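Local structure of Alpha/beta hydrolase (Enterobacter asburiae, 6KMO) at residues E155-V160 and N197-R202; L174-N179 and S188-A193; L87-P92 and Q165-D170; D137-P142 and F146-N151. The protein probably hydrolyses carboxylic ester bonds, as an esterase or lipase of the alpha/beta hydrolase fold. The protein carries 2 engineered substitutions. One frame throughout, in Å; residues are numbered along the deposited sequence. Where two conformers were deposited one is given.

Contact 1: E155-V160 and N197-R202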
loop_
_atom_site.group_PDB
_atom_site.type_symbol
_atom_site.label_atom_id
_atom_site.label_comp_id
_atom_site.label_asym_id
_atom_site.label_seq_id
_atom_site.Cartn_x
_atom_site.Cartn_y
_atom_site.Cartn_z
ATOM N N GLU A 155 -27.621 -10.863 -4.238
ATOM C CA GLU A 155 -28.637 -11.437 -3.365
ATOM C C GLU A 155 -28.032 -11.904 -2.047
ATOM O O GLU A 155 -28.632 -11.724 -0.980
ATOM C CB GLU A 155 -29.356 -12.578 -4.085
ATOM C CG GLU A 155 -30.272 -12.132 -5.230
ATOM C CD GLU A 155 -31.521 -11.406 -4.767
ATOM O OE1 GLU A 155 -31.887 -11.503 -3.582
ATOM O OE2 GLU A 155 -32.158 -10.737 -5.611
ATOM N N ALA A 156 -26.848 -12.501 -2.087
ATOM C CA ALA A 156 -26.197 -12.931 -0.844
ATOM C C ALA A 156 -25.804 -11.737 0.027
ATOM O O ALA A 156 -25.898 -11.794 1.260
ATOM C CB ALA A 156 -24.973 -13.785 -1.167
ATOM N N THR A 157 -25.362 -10.641 -0.601
ATOM C CA THR A 157 -25.021 -9.422 0.121
ATOM C C THR A 157 -26.246 -8.850 0.814
ATOM O O THR A 157 -26.199 -8.485 2.003
ATOM C CB THR A 157 -24.428 -8.410 -0.871
ATOM O OG1 THR A 157 -23.217 -8.944 -1.457
ATOM C CG2 THR A 157 -24.097 -7.099 -0.199
ATOM N N LYS A 158 -27.353 -8.760 0.077
ATOM C CA LYS A 158 -28.613 -8.310 0.658
ATOM C C LYS A 158 -29.028 -9.205 1.818
ATOM O O LYS A 158 -29.500 -8.715 2.852
ATOM C CB LYS A 158 -29.690 -8.279 -0.425
ATOM C CG LYS A 158 -31.010 -7.696 0.023
ATOM C CD LYS A 158 -31.937 -7.479 -1.172
ATOM C CE LYS A 158 -33.392 -7.345 -0.729
ATOM N NZ LYS A 158 -33.828 -8.480 0.136
ATOM N N TRP A 159 -28.847 -10.516 1.675
ATOM C CA TRP A 159 -29.224 -11.443 2.738
ATOM C C TRP A 159 -28.412 -11.191 4.003
ATOM O O TRP A 159 -28.957 -11.134 5.115
ATOM C CB TRP A 159 -29.094 -12.898 2.280
ATOM C CG TRP A 159 -29.566 -13.855 3.343
ATOM C CD1 TRP A 159 -30.833 -14.347 3.487
ATOM C CD2 TRP A 159 -28.793 -14.402 4.409
ATOM N NE1 TRP A 159 -30.889 -15.180 4.577
ATOM C CE2 TRP A 159 -29.657 -15.228 5.168
ATOM C CE3 TRP A 159 -27.457 -14.282 4.798
ATOM C CZ2 TRP A 159 -29.223 -15.922 6.294
ATOM C CZ3 TRP A 159 -27.029 -14.986 5.923
ATOM C CH2 TRP A 159 -27.916 -15.789 6.655
ATOM N N VAL A 160 -27.100 -11.035 3.869
ATOM C CA VAL A 160 -26.281 -10.762 5.046
ATOM C C VAL A 160 -26.683 -9.442 5.694
ATOM O O VAL A 160 -26.734 -9.329 6.924
ATOM C CB VAL A 160 -24.782 -10.794 4.683
ATOM C CG1 VAL A 160 -23.946 -10.302 5.835
ATOM C CG2 VAL A 160 -24.354 -12.188 4.271
ATOM N N ASN A 197 -31.088 0.865 -4.285
ATOM C CA ASN A 197 -31.195 1.554 -2.995
ATOM C C ASN A 197 -30.945 0.635 -1.793
ATOM O O ASN A 197 -31.700 0.614 -0.816
ATOM C CB ASN A 197 -32.532 2.294 -2.857
ATOM C CG ASN A 197 -32.821 3.191 -4.044
ATOM O OD1 ASN A 197 -32.120 4.178 -4.276
ATOM N ND2 ASN A 197 -33.848 2.844 -4.810
ATOM N N GLY A 198 -29.845 -0.102 -1.850
ATOM C CA GLY A 198 -29.344 -0.796 -0.681
ATOM C C GLY A 198 -28.863 -2.172 -1.066
ATOM O O GLY A 198 -29.064 -2.637 -2.197
ATOM N N PRO A 199 -28.211 -2.857 -0.139
ATOM C CA PRO A 199 -27.866 -2.413 1.211
ATOM C C PRO A 199 -26.674 -1.461 1.288
ATOM O O PRO A 199 -25.918 -1.353 0.309
ATOM C CB PRO A 199 -27.511 -3.728 1.912
ATOM C CG PRO A 199 -26.941 -4.542 0.851
ATOM C CD PRO A 199 -27.741 -4.228 -0.391
ATOM N N LYS A 200 -26.539 -0.775 2.423
ATOM C CA LYS A 200 -25.408 0.105 2.675
ATOM C C LYS A 200 -24.117 -0.694 2.759
ATOM O O LYS A 200 -24.070 -1.754 3.383
ATOM C CB LYS A 200 -25.607 0.847 3.999
ATOM C CG LYS A 200 -26.620 1.979 3.994
ATOM C CD LYS A 200 -26.751 2.623 2.621
ATOM C CE LYS A 200 -28.109 2.315 1.999
ATOM N NZ LYS A 200 -28.330 3.063 0.729
ATOM N N ILE A 201 -23.061 -0.159 2.142
ATOM C CA ILE A 201 -21.748 -0.800 2.105
ATOM C C ILE A 201 -20.737 0.159 2.716
ATOM O O ILE A 201 -20.599 1.299 2.250
ATOM C CB ILE A 201 -21.350 -1.152 0.657
ATOM C CG1 ILE A 201 -22.339 -2.133 0.019
ATOM C CG2 ILE A 201 -19.917 -1.688 0.580
ATOM C CD1 ILE A 201 -22.498 -3.435 0.717
ATOM N N ARG A 202 -19.997 -0.315 3.714
ATOM C CA ARG A 202 -18.995 0.503 4.382
ATOM C C ARG A 202 -17.743 0.696 3.540
ATOM O O ARG A 202 -17.133 1.776 3.561
ATOM C CB ARG A 202 -18.557 -0.161 5.690
ATOM C CG ARG A 202 -19.526 0.046 6.854
ATOM C CD ARG A 202 -19.532 1.503 7.309
ATOM N NE ARG A 202 -20.278 1.674 8.559
ATOM C CZ ARG A 202 -19.749 1.525 9.766
ATOM N NH1 ARG A 202 -18.476 1.203 9.916
ATOM N NH2 ARG A 202 -20.503 1.704 10.847
#
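K158 and P199 are the closest backbone pair where the loop 197-202 passes the helical segment 155-160, with their CA atoms 6.0 Å apart. No hydrogen bond crosses, and the contact is apolar. P199 carries much of it from the loop side. Its CG lies 4.0 Å from T157 CG2 and 4.1 Å from K158 CA, so the ring rests on the helix backbone as well as on a methyl group. The peptide bond before P199 is cis. T157 CG2 also meets I201 CD1, at 4.1 Å. The T157 side chain crosses both P199 and I201 at about a right angle. A chi1 of -62° puts OG1 beside the backbone N and CG2 anti to it, and the methyl faces the loop. OG1 bonds to A153 O, one turn earlier in the helix. The K158 side chain brings its CB within 4.5 Å of P199 CD, but its end leads away, and in one of its two conformers NZ pairs with E162 in a salt bridge. G198 O accepts a bond from Y154 OH, a polar tie between the loop and the helix just before this segment. The loop joins helix 181-195 to strand 203-207. The sheet lies next to both segments: T157 also packs on M103 and F105 of strand 99-105 and, like I201, on L176 of strand 174-179.

Contact 2: L174-N179 and S188-A193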
loop_
_atom_site.group_PDB
_atom_site.type_symbol
_atom_site.label_atom_id
_atom_site.label_comp_id
_atom_site.label_asym_id
_atom_site.label_seq_id
_atom_site.Cartn_x
_atom_site.Cartn_y
_atom_site.Cartn_z
ATOM N N LEU A 174 -20.934 -3.684 6.706
ATOM C CA LEU A 174 -20.728 -4.690 5.665
ATOM C C LEU A 174 -19.810 -4.157 4.576
ATOM O O LEU A 174 -20.086 -3.124 3.951
ATOM C CB LEU A 174 -22.067 -5.090 5.047
ATOM C CG LEU A 174 -22.051 -6.266 4.080
ATOM C CD1 LEU A 174 -21.491 -7.512 4.729
ATOM C CD2 LEU A 174 -23.477 -6.527 3.596
ATOM N N GLY A 175 -18.728 -4.881 4.324
ATOM C CA GLY A 175 -17.817 -4.571 3.246
ATOM C C GLY A 175 -17.956 -5.554 2.090
ATOM O O GLY A 175 -18.635 -6.570 2.179
ATOM N N LEU A 176 -17.260 -5.234 0.998
ATOM C CA LEU A 176 -17.195 -6.079 -0.185
ATOM C C LEU A 176 -15.736 -6.234 -0.562
ATOM O O LEU A 176 -15.049 -5.231 -0.768
ATOM C CB LEU A 176 -17.955 -5.440 -1.352
ATOM C CG LEU A 176 -19.437 -5.128 -1.159
ATOM C CD1 LEU A 176 -20.002 -4.422 -2.382
ATOM C CD2 LEU A 176 -20.245 -6.377 -0.864
ATOM N N VAL A 177 -15.268 -7.475 -0.668
ATOM C CA VAL A 177 -13.860 -7.766 -0.941
ATOM C C VAL A 177 -13.774 -8.849 -2.001
ATOM O O VAL A 177 -14.536 -9.821 -1.986
ATOM C CB VAL A 177 -13.138 -8.241 0.336
ATOM C CG1 VAL A 177 -11.681 -8.579 0.049
ATOM C CG2 VAL A 177 -13.229 -7.184 1.451
ATOM N N GLY A 178 -12.828 -8.713 -2.923
ATOM C CA GLY A 178 -12.617 -9.766 -3.903
ATOM C C GLY A 178 -11.362 -9.522 -4.709
ATOM O O GLY A 178 -10.923 -8.384 -4.879
ATOM N N ASN A 179 -10.823 -10.622 -5.238
ATOM C CA ASN A 179 -9.608 -10.588 -6.061
ATOM C C ASN A 179 -9.935 -10.883 -7.517
ATOM O O ASN A 179 -10.699 -11.805 -7.815
ATOM C CB ASN A 179 -8.557 -11.604 -5.582
ATOM C CG ASN A 179 -9.065 -13.037 -5.553
ATOM O OD1 ASN A 179 -10.063 -13.343 -4.892
ATOM N ND2 ASN A 179 -8.366 -13.936 -6.239
ATOM N N SER A 188 -19.528 -4.712 -9.270
ATOM C CA SER A 188 -20.834 -5.062 -9.813
ATOM C C SER A 188 -21.895 -5.059 -8.726
ATOM O O SER A 188 -23.027 -4.598 -8.941
ATOM C CB SER A 188 -20.726 -6.435 -10.459
ATOM O OG SER A 188 -21.853 -6.706 -11.248
ATOM N N VAL A 189 -21.563 -5.591 -7.552
ATOM C CA VAL A 189 -22.510 -5.614 -6.439
ATOM C C VAL A 189 -22.744 -4.208 -5.919
ATOM O O VAL A 189 -23.879 -3.826 -5.625
ATOM C CB VAL A 189 -22.012 -6.571 -5.344
ATOM C CG1 VAL A 189 -22.821 -6.409 -4.046
ATOM C CG2 VAL A 189 -22.100 -8.002 -5.830
ATOM N N ALA A 190 -21.686 -3.405 -5.812
ATOM C CA ALA A 190 -21.854 -2.029 -5.363
ATOM C C ALA A 190 -22.751 -1.235 -6.315
ATOM O O ALA A 190 -23.584 -0.433 -5.869
ATOM C CB ALA A 190 -20.495 -1.349 -5.191
ATOM N N LEU A 191 -22.606 -1.442 -7.622
ATOM C CA LEU A 191 -23.421 -0.705 -8.592
ATOM C C LEU A 191 -24.866 -1.194 -8.580
ATOM O O LEU A 191 -25.797 -0.392 -8.734
ATOM C CB LEU A 191 -22.805 -0.806 -9.980
ATOM C CG LEU A 191 -21.499 -0.029 -10.184
ATOM C CD1 LEU A 191 -20.776 -0.479 -11.432
ATOM C CD2 LEU A 191 -21.751 1.472 -10.195
ATOM N N GLN A 192 -25.092 -2.490 -8.371
ATOM C CA GLN A 192 -26.463 -2.958 -8.180
ATOM C C GLN A 192 -27.060 -2.346 -6.918
ATOM O O GLN A 192 -28.205 -1.879 -6.926
ATOM C CB GLN A 192 -26.487 -4.481 -8.068
ATOM C CG GLN A 192 -26.267 -5.217 -9.370
ATOM C CD GLN A 192 -26.187 -6.704 -9.147
ATOM O OE1 GLN A 192 -27.203 -7.370 -8.989
ATOM N NE2 GLN A 192 -24.975 -7.230 -9.088
ATOM N N ALA A 193 -26.312 -2.342 -5.821
ATOM C CA ALA A 193 -26.821 -1.770 -4.575
ATOM C C ALA A 193 -27.183 -0.299 -4.745
ATOM O O ALA A 193 -28.186 0.165 -4.191
ATOM C CB ALA A 193 -25.814 -1.977 -3.446
#
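L176 reaches from its strand to V189 and A190 of the helix. Its CD1 methyl does most of the touching. CD1 lies 3.8 Å from V189 CG1, 4.0 Å from A190 N and 4.2 Å from A190 CB. One methyl thus meets both a side chain and the helix backbone. The second branch, CD2, adds a contact of 4.1 Å with V189 CG1. The two side chains cross at a slant. L176 has CD1 anti to CA (chi2 176°), which carries this methyl outward across the 8.1 Å between the CA atoms of L176 and A190. V189 holds CG1 anti to its backbone N (chi1 168°), and this branch faces the strand.

Further out, M103 and N204 from the two adjacent strands flank L176. V189 is also packed by A153 and T157 of helix 148-163, and A190 by F266 and P267. The helix is held by regular bonds such as A193 N to V189 O. Q192 NE2 donates to I150 O and makes a weak bond to S188 O at 3.3 Å. At the end of the strand, N179 ND2 bonds to H118 NE2 and D308 OD1.

The strand and helix are the first two elements of a beta-alpha-beta unit completed by strand 203-207. G178 is the first glycine of a GxSxG pattern, consistent with the nucleophile elbow that links such a strand and helix in alpha/beta hydrolases.

Contact 3: L87-P92 and Q165-D170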
loop_
_atom_site.group_PDB
_atom_site.type_symbol
_atom_site.label_atom_id
_atom_site.label_comp_id
_atom_site.label_asym_id
_atom_site.label_seq_id
_atom_site.Cartn_x
_atom_site.Cartn_y
_atom_site.Cartn_z
ATOM N N LEU A 87 -22.866 -20.431 1.262
ATOM C CA LEU A 87 -21.935 -19.489 1.861
ATOM C C LEU A 87 -20.922 -20.241 2.707
ATOM O O LEU A 87 -21.240 -21.252 3.345
ATOM C CB LEU A 87 -22.656 -18.508 2.775
ATOM C CG LEU A 87 -23.877 -17.829 2.183
ATOM C CD1 LEU A 87 -24.564 -16.932 3.203
ATOM C CD2 LEU A 87 -23.504 -17.018 0.935
ATOM N N LYS A 88 -19.693 -19.739 2.742
ATOM C CA LYS A 88 -18.698 -20.173 3.709
ATOM C C LYS A 88 -18.347 -18.964 4.552
ATOM O O LYS A 88 -18.055 -17.896 4.004
ATOM C CB LYS A 88 -17.445 -20.737 3.036
ATOM C CG LYS A 88 -17.693 -22.010 2.226
ATOM C CD LYS A 88 -18.007 -23.195 3.127
ATOM C CE LYS A 88 -16.755 -23.942 3.482
ATOM N NZ LYS A 88 -17.052 -25.281 4.075
ATOM N N ILE A 89 -18.389 -19.108 5.872
ATOM C CA ILE A 89 -18.209 -18.004 6.803
ATOM C C ILE A 89 -16.914 -18.238 7.561
ATOM O O ILE A 89 -16.711 -19.311 8.141
ATOM C CB ILE A 89 -19.407 -17.870 7.757
ATOM C CG1 ILE A 89 -20.697 -17.663 6.955
ATOM C CG2 ILE A 89 -19.229 -16.702 8.705
ATOM C CD1 ILE A 89 -21.630 -18.807 6.981
ATOM N N VAL A 90 -16.019 -17.263 7.533
ATOM C CA VAL A 90 -14.704 -17.383 8.154
ATOM C C VAL A 90 -14.577 -16.288 9.199
ATOM O O VAL A 90 -14.845 -15.115 8.914
ATOM C CB VAL A 90 -13.575 -17.298 7.111
ATOM C CG1 VAL A 90 -12.224 -17.529 7.760
ATOM C CG2 VAL A 90 -13.804 -18.298 5.977
ATOM N N LYS A 91 -14.200 -16.664 10.416
ATOM C CA LYS A 91 -14.072 -15.736 11.526
ATOM C C LYS A 91 -12.731 -15.920 12.214
ATOM O O LYS A 91 -12.098 -16.974 12.091
ATOM C CB LYS A 91 -15.198 -15.974 12.545
ATOM C CG LYS A 91 -16.575 -15.739 12.001
ATOM C CD LYS A 91 -17.634 -15.968 13.071
ATOM C CE LYS A 91 -19.020 -15.870 12.463
ATOM N NZ LYS A 91 -20.093 -16.035 13.496
ATOM N N PRO A 92 -12.265 -14.907 12.948
ATOM C CA PRO A 92 -11.034 -15.074 13.727
ATOM C C PRO A 92 -11.174 -16.238 14.696
ATOM O O PRO A 92 -12.273 -16.550 15.166
ATOM C CB PRO A 92 -10.898 -13.731 14.462
ATOM C CG PRO A 92 -11.683 -12.760 13.615
ATOM C CD PRO A 92 -12.837 -13.556 13.087
ATOM N N GLN A 165 -27.614 -11.512 11.692
ATOM C CA GLN A 165 -27.698 -12.113 13.024
ATOM C C GLN A 165 -27.684 -13.638 12.970
ATOM O O GLN A 165 -27.148 -14.289 13.879
ATOM C CB GLN A 165 -28.956 -11.598 13.714
ATOM C CG GLN A 165 -29.167 -12.058 15.133
ATOM C CD GLN A 165 -30.562 -11.711 15.616
ATOM O OE1 GLN A 165 -31.298 -12.570 16.107
ATOM N NE2 GLN A 165 -30.937 -10.447 15.464
ATOM N N GLU A 166 -28.223 -14.232 11.908
ATOM C CA GLU A 166 -28.244 -15.688 11.819
ATOM C C GLU A 166 -26.845 -16.287 11.787
ATOM O O GLU A 166 -26.666 -17.454 12.153
ATOM C CB GLU A 166 -29.036 -16.152 10.601
ATOM C CG GLU A 166 -30.516 -15.824 10.656
ATOM C CD GLU A 166 -31.299 -16.496 9.547
ATOM O OE1 GLU A 166 -32.395 -16.005 9.245
ATOM O OE2 GLU A 166 -30.827 -17.519 9.003
ATOM N N ILE A 167 -25.838 -15.526 11.350
ATOM C CA ILE A 167 -24.460 -15.986 11.282
ATOM C C ILE A 167 -23.553 -15.192 12.217
ATOM O O ILE A 167 -22.330 -15.226 12.074
ATOM C CB ILE A 167 -23.922 -15.992 9.833
ATOM C CG1 ILE A 167 -24.029 -14.608 9.185
ATOM C CG2 ILE A 167 -24.640 -17.045 9.029
ATOM C CD1 ILE A 167 -23.213 -14.476 7.900
ATOM N N GLY A 168 -24.130 -14.465 13.169
ATOM C CA GLY A 168 -23.339 -13.745 14.139
ATOM C C GLY A 168 -22.677 -12.501 13.600
ATOM O O GLY A 168 -21.625 -12.097 14.115
ATOM N N VAL A 169 -23.287 -11.857 12.618
ATOM C CA VAL A 169 -22.731 -10.691 11.944
ATOM C C VAL A 169 -23.683 -9.521 12.094
ATOM O O VAL A 169 -24.908 -9.697 12.062
ATOM C CB VAL A 169 -22.495 -11.044 10.452
ATOM C CG1 VAL A 169 -22.532 -9.811 9.548
ATOM C CG2 VAL A 169 -21.203 -11.857 10.358
ATOM N N ASP A 170 -23.116 -8.331 12.287
ATOM C CA ASP A 170 -23.843 -7.077 12.166
ATOM C C ASP A 170 -23.867 -6.697 10.690
ATOM O O ASP A 170 -22.914 -6.099 10.166
ATOM C CB ASP A 170 -23.167 -5.990 12.985
ATOM C CG ASP A 170 -23.889 -4.672 12.910
ATOM O OD1 ASP A 170 -24.899 -4.577 12.177
ATOM O OD2 ASP A 170 -23.398 -3.724 13.571
HETATM O O HOH W 1 -19.681 -13.770 15.057
#
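I89 meets I167 through CD1 and CG1. I89 CD1 lies 4.0 Å from I167 CG2, and I89 CG1 lies 4.2 Å from I167 CD1. The two side chains cross at a slant, and both branches of I167 take part. CG1 of I167 sits between the backbone N and the carbonyl carbon (chi1 57°), and CG2 is anti to the carbonyl carbon; this spreads both branches toward the strand.

V90 lies on the other face of the strand, against F115 and I122 of helix 115-129. K91 returns to the face of I89 and makes the polar part of the contact. Its chain is extended beyond CG, which carries NZ across to the turn. NZ donates to I167 O at 2.8 Å. The C=O...N angle is 139°, and the donor sits above the carbonyl plane, 36° out of it. NZ also donates to a water, 2.8 Å away, which in turn donates to G168 O at 2.7 Å. The ammonium thus ties two successive carbonyls, one directly and one through water, and its charge would probably polarise the I167 carbonyl. NZ comes to 4.0 Å from G168 CA. G168 has a positive phi, and its N bonds back to Q165 O.

Strand 83-92 lies in the sheet between strands 71-80 and 132-136. I167 packs on K76 and V134 of these neighbours. The turn 165-168 follows helix 148-163, and V169 touches V160 near the end of that helix.

Contact 4: D137-P142 and F146-N151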
loop_
_atom_site.group_PDB
_atom_site.type_symbol
_atom_site.label_atom_id
_atom_site.label_comp_id
_atom_site.label_asym_id
_atom_site.label_seq_id
_atom_site.Cartn_x
_atom_site.Cartn_y
_atom_site.Cartn_z
ATOM N N ASP A 137 -20.588 -18.882 -2.954
ATOM C CA ASP A 137 -20.261 -19.933 -3.927
ATOM C C ASP A 137 -21.054 -19.715 -5.218
ATOM O O ASP A 137 -22.013 -20.405 -5.529
ATOM C CB ASP A 137 -20.528 -21.316 -3.334
ATOM C CG ASP A 137 -19.692 -22.416 -3.980
ATOM O OD1 ASP A 137 -18.496 -22.204 -4.316
ATOM O OD2 ASP A 137 -20.223 -23.546 -4.117
ATOM N N TYR A 138 -20.647 -18.705 -5.978
ATOM C CA TYR A 138 -21.372 -18.365 -7.202
ATOM C C TYR A 138 -21.140 -19.421 -8.283
ATOM O O TYR A 138 -20.150 -20.157 -8.278
ATOM C CB TYR A 138 -20.982 -16.966 -7.685
ATOM C CG TYR A 138 -19.527 -16.713 -8.056
ATOM C CD1 TYR A 138 -19.036 -17.100 -9.282
ATOM C CD2 TYR A 138 -18.668 -16.042 -7.194
ATOM C CE1 TYR A 138 -17.730 -16.818 -9.654
ATOM C CE2 TYR A 138 -17.368 -15.761 -7.547
ATOM C CZ TYR A 138 -16.901 -16.151 -8.786
ATOM O OH TYR A 138 -15.615 -15.884 -9.185
ATOM N N THR A 139 -22.073 -19.498 -9.216
ATOM C CA THR A 139 -21.984 -20.512 -10.265
ATOM C C THR A 139 -20.866 -20.162 -11.238
ATOM O O THR A 139 -20.818 -19.021 -11.726
ATOM C CB THR A 139 -23.301 -20.606 -11.034
ATOM O OG1 THR A 139 -24.369 -20.859 -10.114
ATOM C CG2 THR A 139 -23.242 -21.728 -12.065
ATOM N N PRO A 140 -19.968 -21.104 -11.551
ATOM C CA PRO A 140 -18.881 -20.813 -12.494
ATOM C C PRO A 140 -19.386 -20.683 -13.921
ATOM O O PRO A 140 -20.485 -21.111 -14.281
ATOM C CB PRO A 140 -17.956 -22.027 -12.384
ATOM C CG PRO A 140 -18.427 -22.814 -11.207
ATOM C CD PRO A 140 -19.859 -22.466 -10.998
ATOM N N SER A 141 -18.533 -20.104 -14.751
ATOM C CA SER A 141 -18.671 -20.130 -16.195
ATOM C C SER A 141 -17.834 -21.265 -16.772
ATOM O O SER A 141 -16.788 -21.619 -16.220
ATOM C CB SER A 141 -18.209 -18.802 -16.803
ATOM O OG SER A 141 -19.043 -17.725 -16.372
ATOM N N PRO A 142 -18.250 -21.862 -17.905
ATOM C CA PRO A 142 -19.392 -21.485 -18.738
ATOM C C PRO A 142 -20.721 -22.107 -18.344
ATOM O O PRO A 142 -21.699 -21.924 -19.065
ATOM C CB PRO A 142 -18.957 -21.978 -20.119
ATOM C CG PRO A 142 -18.167 -23.200 -19.826
ATOM C CD PRO A 142 -17.408 -22.878 -18.556
ATOM N N PHE A 146 -22.757 -14.335 -17.625
ATOM C CA PHE A 146 -23.257 -13.070 -17.111
ATOM C C PHE A 146 -24.765 -13.025 -17.324
ATOM O O PHE A 146 -25.237 -13.423 -18.394
ATOM C CB PHE A 146 -22.557 -11.934 -17.870
ATOM C CG PHE A 146 -23.056 -10.543 -17.539
ATOM C CD1 PHE A 146 -24.020 -9.928 -18.319
ATOM C CD2 PHE A 146 -22.515 -9.825 -16.484
ATOM C CE1 PHE A 146 -24.449 -8.658 -18.030
ATOM C CE2 PHE A 146 -22.937 -8.564 -16.196
ATOM C CZ PHE A 146 -23.920 -7.974 -16.959
ATOM N N PRO A 147 -25.548 -12.541 -16.355
ATOM C CA PRO A 147 -25.185 -11.953 -15.068
ATOM C C PRO A 147 -25.506 -12.850 -13.875
ATOM O O PRO A 147 -25.773 -12.335 -12.798
ATOM C CB PRO A 147 -26.091 -10.732 -15.023
ATOM C CG PRO A 147 -27.389 -11.292 -15.560
ATOM C CD PRO A 147 -26.974 -12.275 -16.656
ATOM N N VAL A 148 -25.494 -14.167 -14.065
ATOM C CA VAL A 148 -25.946 -15.080 -13.019
ATOM C C VAL A 148 -25.149 -14.885 -11.736
ATOM O O VAL A 148 -25.714 -14.736 -10.643
ATOM C CB VAL A 148 -25.868 -16.533 -13.518
ATOM C CG1 VAL A 148 -26.085 -17.512 -12.360
ATOM C CG2 VAL A 148 -26.875 -16.771 -14.625
ATOM N N ALA A 149 -23.820 -14.950 -11.837
ATOM C CA ALA A 149 -22.983 -14.898 -10.643
ATOM C C ALA A 149 -23.095 -13.553 -9.942
ATOM O O ALA A 149 -23.147 -13.504 -8.711
ATOM C CB ALA A 149 -21.529 -15.195 -10.993
ATOM N N ILE A 150 -23.115 -12.447 -10.696
ATOM C CA ILE A 150 -23.203 -11.152 -10.011
ATOM C C ILE A 150 -24.570 -10.966 -9.357
ATOM O O ILE A 150 -24.695 -10.232 -8.368
ATOM C CB ILE A 150 -22.806 -9.951 -10.898
ATOM C CG1 ILE A 150 -23.729 -9.830 -12.106
ATOM C CG2 ILE A 150 -21.327 -10.042 -11.282
ATOM C CD1 ILE A 150 -23.847 -8.421 -12.619
ATOM N N ASN A 151 -25.609 -11.616 -9.882
ATOM C CA ASN A 151 -26.902 -11.595 -9.220
ATOM C C ASN A 151 -26.850 -12.387 -7.921
ATOM O O ASN A 151 -27.355 -11.929 -6.886
ATOM C CB ASN A 151 -27.977 -12.165 -10.123
ATOM C CG ASN A 151 -29.290 -12.258 -9.405
ATOM O OD1 ASN A 151 -29.857 -11.241 -9.063
ATOM N ND2 ASN A 151 -29.727 -13.444 -9.104
#
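Y138 sets its ring and CB against the methyl of A149. A149 CB lies 3.6 Å from Y138 CD1 and 3.8 Å from Y138 CB. It approaches the ring obliquely. The backbones are close, with the CA atoms of Y138 and A149 5.1 Å apart, and a small side chain fits this spacing. The ring of Y138 stands between the backbone N and the carbonyl carbon (chi1 61°), which turns it alongside A149. The far end of the ring is fixed elsewhere: OH bonds to H106 O, and the Y138 and H106 rings are stacked. Y138 and A149 both touch M185 of helix 181-195.

The segments belong to the link from strand 132-136 into helix 148-163 and to the start of that helix. The helix then leads on, through the short strand 169-170, to strand 174-179, parallel to strand 132-136, as in the crossovers of the alpha/beta hydrolase fold. Y138 also packs on V181, within the GxSxG stretch that probably forms the nucleophile elbow.

T139 extends the contact along the loop. Its O is 4.0 Å from A149 CB, and its CB is 4.4 Å from V148 CG1. T139 N bonds to Q152 OE1, one turn into the helix.

P147 is the N-cap residue, and its O accepts from N151 N at 3.0 Å. The peptide bond before P147 is cis. The P147 ring folds back on F146, with P147 CB 3.7 Å above the plane of the F146 ring and over its centre. F146 and P147 pack on I9 and T5 of the second subunit.

How the contacts relate
Helix 148-163 connects most of the set. Contact 3 joins strand 83-92, earliest in the chain, to the turn after this helix, and spans contact 4. Contact 4 lies at the helix start and contact 1 on its second half, with centres about 18 Å apart. Contact 2 follows on strand 174-179 and helix 181-195, within contact 1's span. Contacts 1 and 2, centres about 8 Å apart, are joined by the backbone bond R202 N to L174 O and probably by G198 N to A193 O. Contacts 2 and 4, centres about 14 Å apart, meet where Q192 reaches I150. Contacts 1, 2 and 4 all reach the second subunit. Together they bind two neighbouring helices to the sheet.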